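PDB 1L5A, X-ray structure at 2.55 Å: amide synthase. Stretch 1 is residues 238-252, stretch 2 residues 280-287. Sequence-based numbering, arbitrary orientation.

Stretch 1 (238-252) LVALCALYLESAEPD
Stretch 2 (280-287) PLLRLSAQ

How do the two backbones meet? Residues 238-249 are helical, mostly near phi/psi -65/-40, though Leu-246 is at -69/-8 and Ser-248 at -95/-52, and Glu-250 is the first to leave that conformation, at -160/58. Stretch 2 ends a strand at Leu-282 and continues extended through Ser-285, before Ala-286 turns to -95/-11. The register is set by two CA-CA distances: 5.9 Å from Ala-243 to Arg-283 and 6.8 Å from Leu-244 to Ala-286.

What holds the charged centre? Arg-283, with CA-to-CB toward the helix and chi angles m, t, m and 93°, forms a salt bridge with Glu-247, whose chi1 is t, chi2 p and chi3 -41°. Glu-247 OE1 accepts hydrogen bonds from Arg-283 NH1 at 2.9 Å and from Arg-283 NH2 at 3.2 Å, lying at the edge of the guanidinium, near its plane, where the N-H groups point.

Which hydrogen bonds involve the backbone? Glu-247 OE2 accepts one from Ala-286 N at 2.9 Å, so the carboxylate links the arginine to the loop three residues later. Arg-283 NH1 also reaches Ala-243 O at 3.0 Å, but its N-H...O angle of 123° makes this bond weak. Leu-246 O lies over one guanidinium face, 3.8 Å from Arg-283 NH2.

Where do apolar groups pack? Along the helix, Val-239 (chi1 t) brings CG1 to 4.0 Å from CD2 of Leu-281 (t, p). Ala-243 CB lies 3.8 Å from Arg-283 CG, and Leu-246 (m, t) places CD1 3.9 Å from Arg-283 CD, so the arginine's aliphatic stem packs against the helix as well. Leu-244 has its CA-to-CB bond pointing away, yet its t, p rotamer brings CD1 back to 3.7 Å from Ala-286 CB.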

# COMPACT_ATOMS: atom_id res chain seq x y z
N LEU A 238 -1.58 2.43 -28.18
CA LEU A 238 -1.87 3.50 -29.12
C LEU A 238 -1.17 4.78 -28.68
O LEU A 238 -0.74 5.57 -29.51
CB LEU A 238 -3.38 3.75 -29.22
CG LEU A 238 -4.25 2.66 -29.87
CD1 LEU A 238 -5.67 3.17 -30.03
CD2 LEU A 238 -3.69 2.29 -31.23
N VAL A 239 -1.07 4.98 -27.37
CA VAL A 239 -0.42 6.18 -26.86
C VAL A 239 1.04 6.16 -27.25
O VAL A 239 1.62 7.19 -27.61
CB VAL A 239 -0.54 6.29 -25.33
CG1 VAL A 239 0.34 7.43 -24.80
CG2 VAL A 239 -2.00 6.55 -24.95
N ALA A 240 1.63 4.96 -27.20
CA ALA A 240 3.03 4.75 -27.56
C ALA A 240 3.17 4.97 -29.06
O ALA A 240 4.01 5.77 -29.49
CB ALA A 240 3.47 3.33 -27.19
N LEU A 241 2.35 4.27 -29.84
CA LEU A 241 2.35 4.40 -31.30
C LEU A 241 2.12 5.86 -31.69
O LEU A 241 2.78 6.37 -32.58
CB LEU A 241 1.25 3.54 -31.93
CG LEU A 241 1.55 2.05 -32.07
CD1 LEU A 241 0.32 1.33 -32.60
CD2 LEU A 241 2.75 1.84 -33.00
N CYS A 242 1.19 6.52 -31.03
CA CYS A 242 0.92 7.91 -31.34
C CYS A 242 2.17 8.75 -31.09
O CYS A 242 2.48 9.65 -31.87
CB CYS A 242 -0.23 8.44 -30.49
SG CYS A 242 -0.50 10.22 -30.68
N ALA A 243 2.90 8.45 -30.02
CA ALA A 243 4.11 9.22 -29.74
C ALA A 243 5.19 8.93 -30.79
O ALA A 243 5.96 9.82 -31.17
CB ALA A 243 4.64 8.89 -28.36
N LEU A 244 5.26 7.69 -31.25
CA LEU A 244 6.23 7.31 -32.27
C LEU A 244 5.94 8.16 -33.50
O LEU A 244 6.83 8.77 -34.09
CB LEU A 244 6.09 5.83 -32.64
CG LEU A 244 7.06 5.28 -33.70
CD1 LEU A 244 8.50 5.57 -33.28
CD2 LEU A 244 6.84 3.78 -33.88
N TYR A 245 4.66 8.19 -33.87
CA TYR A 245 4.17 8.95 -35.02
C TYR A 245 4.55 10.42 -34.96
O TYR A 245 4.95 11.00 -35.96
CB TYR A 245 2.65 8.81 -35.09
CG TYR A 245 1.98 9.88 -35.90
CD1 TYR A 245 2.08 9.91 -37.29
CD2 TYR A 245 1.26 10.89 -35.27
CE1 TYR A 245 1.48 10.93 -38.03
CE2 TYR A 245 0.66 11.92 -36.00
CZ TYR A 245 0.78 11.93 -37.38
OH TYR A 245 0.19 12.95 -38.09
N LEU A 246 4.42 11.01 -33.78
CA LEU A 246 4.74 12.41 -33.59
C LEU A 246 6.23 12.65 -33.71
O LEU A 246 6.68 13.80 -33.71
CB LEU A 246 4.24 12.90 -32.22
CG LEU A 246 2.72 12.86 -31.97
CD1 LEU A 246 2.44 13.22 -30.51
CD2 LEU A 246 2.00 13.83 -32.91
N GLU A 247 7.01 11.58 -33.80
CA GLU A 247 8.46 11.73 -33.91
C GLU A 247 8.78 12.39 -35.24
O GLU A 247 9.66 13.25 -35.33
CB GLU A 247 9.16 10.37 -33.81
CG GLU A 247 10.65 10.48 -33.56
CD GLU A 247 10.98 10.96 -32.15
OE1 GLU A 247 10.29 11.88 -31.65
OE2 GLU A 247 11.93 10.42 -31.55
N SER A 248 8.06 11.99 -36.28
CA SER A 248 8.26 12.56 -37.60
C SER A 248 7.29 13.70 -37.83
O SER A 248 7.68 14.81 -38.17
CB SER A 248 8.04 11.50 -38.67
OG SER A 248 6.70 11.07 -38.67
N ALA A 249 6.01 13.42 -37.61
CA ALA A 249 4.93 14.39 -37.81
C ALA A 249 5.04 15.73 -37.08
O ALA A 249 4.54 16.74 -37.56
CB ALA A 249 3.59 13.73 -37.47
N GLU A 250 5.69 15.75 -35.92
CA GLU A 250 5.83 17.00 -35.16
C GLU A 250 7.00 16.85 -34.19
O GLU A 250 6.86 17.00 -32.99
CB GLU A 250 4.51 17.28 -34.40
CG GLU A 250 4.29 18.75 -34.00
CD GLU A 250 2.84 19.05 -33.62
OE1 GLU A 250 1.94 18.71 -34.42
OE2 GLU A 250 2.59 19.62 -32.53
N PRO A 251 8.19 16.56 -34.73
CA PRO A 251 9.41 16.38 -33.94
C PRO A 251 9.70 17.46 -32.90
O PRO A 251 10.25 17.16 -31.84
CB PRO A 251 10.50 16.31 -35.01
CG PRO A 251 9.96 17.23 -36.08
CD PRO A 251 8.51 16.79 -36.15
N ASP A 252 9.32 18.70 -33.18
CA ASP A 252 9.57 19.80 -32.26
C ASP A 252 8.68 19.82 -31.01
O ASP A 252 8.87 20.65 -30.12
CB ASP A 252 9.47 21.12 -33.00
CG ASP A 252 10.44 21.19 -34.16
OD1 ASP A 252 11.64 20.93 -33.93
OD2 ASP A 252 10.00 21.51 -35.29
N PRO A 280 1.77 15.21 -18.62
CA PRO A 280 2.62 15.20 -19.81
C PRO A 280 3.58 14.00 -19.84
O PRO A 280 4.21 13.67 -18.85
CB PRO A 280 3.33 16.55 -19.72
CG PRO A 280 3.53 16.70 -18.25
CD PRO A 280 2.19 16.26 -17.68
N LEU A 281 3.64 13.35 -21.00
CA LEU A 281 4.51 12.21 -21.27
C LEU A 281 5.65 12.74 -22.14
O LEU A 281 5.40 13.37 -23.18
CB LEU A 281 3.76 11.11 -22.06
CG LEU A 281 4.63 10.02 -22.73
CD1 LEU A 281 5.22 9.15 -21.65
CD2 LEU A 281 3.80 9.16 -23.69
N LEU A 282 6.89 12.53 -21.73
CA LEU A 282 8.02 12.99 -22.53
C LEU A 282 8.20 11.86 -23.51
O LEU A 282 8.46 10.73 -23.10
CB LEU A 282 9.27 13.17 -21.68
CG LEU A 282 10.39 13.94 -22.38
CD1 LEU A 282 9.84 15.27 -22.90
CD2 LEU A 282 11.55 14.19 -21.42
N ARG A 283 8.01 12.15 -24.79
CA ARG A 283 8.12 11.11 -25.79
C ARG A 283 9.54 10.62 -25.93
O ARG A 283 10.49 11.40 -25.94
CB ARG A 283 7.62 11.61 -27.15
CG ARG A 283 6.20 12.14 -27.11
CD ARG A 283 5.71 12.63 -28.47
NE ARG A 283 6.63 13.59 -29.07
CZ ARG A 283 7.60 13.25 -29.91
NH1 ARG A 283 7.76 11.97 -30.25
NH2 ARG A 283 8.42 14.18 -30.38
N LEU A 284 9.68 9.30 -26.02
CA LEU A 284 10.98 8.68 -26.19
C LEU A 284 11.44 8.84 -27.64
O LEU A 284 10.62 8.90 -28.57
CB LEU A 284 10.89 7.19 -25.87
CG LEU A 284 11.04 6.69 -24.43
CD1 LEU A 284 10.17 7.48 -23.47
CD2 LEU A 284 10.70 5.20 -24.41
N SER A 285 12.75 8.91 -27.84
CA SER A 285 13.32 9.03 -29.17
C SER A 285 13.17 7.71 -29.93
O SER A 285 13.14 6.64 -29.32
CB SER A 285 14.81 9.39 -29.07
OG SER A 285 15.40 9.34 -30.36
N ALA A 286 13.08 7.79 -31.25
CA ALA A 286 12.94 6.59 -32.07
C ALA A 286 14.31 6.15 -32.58
O ALA A 286 14.46 5.04 -33.12
CB ALA A 286 12.01 6.86 -33.24
N GLN A 287 15.31 7.01 -32.40
CA GLN A 287 16.67 6.74 -32.85
C GLN A 287 17.37 5.70 -31.97
O GLN A 287 17.31 5.76 -30.74
CB GLN A 287 17.48 8.04 -32.87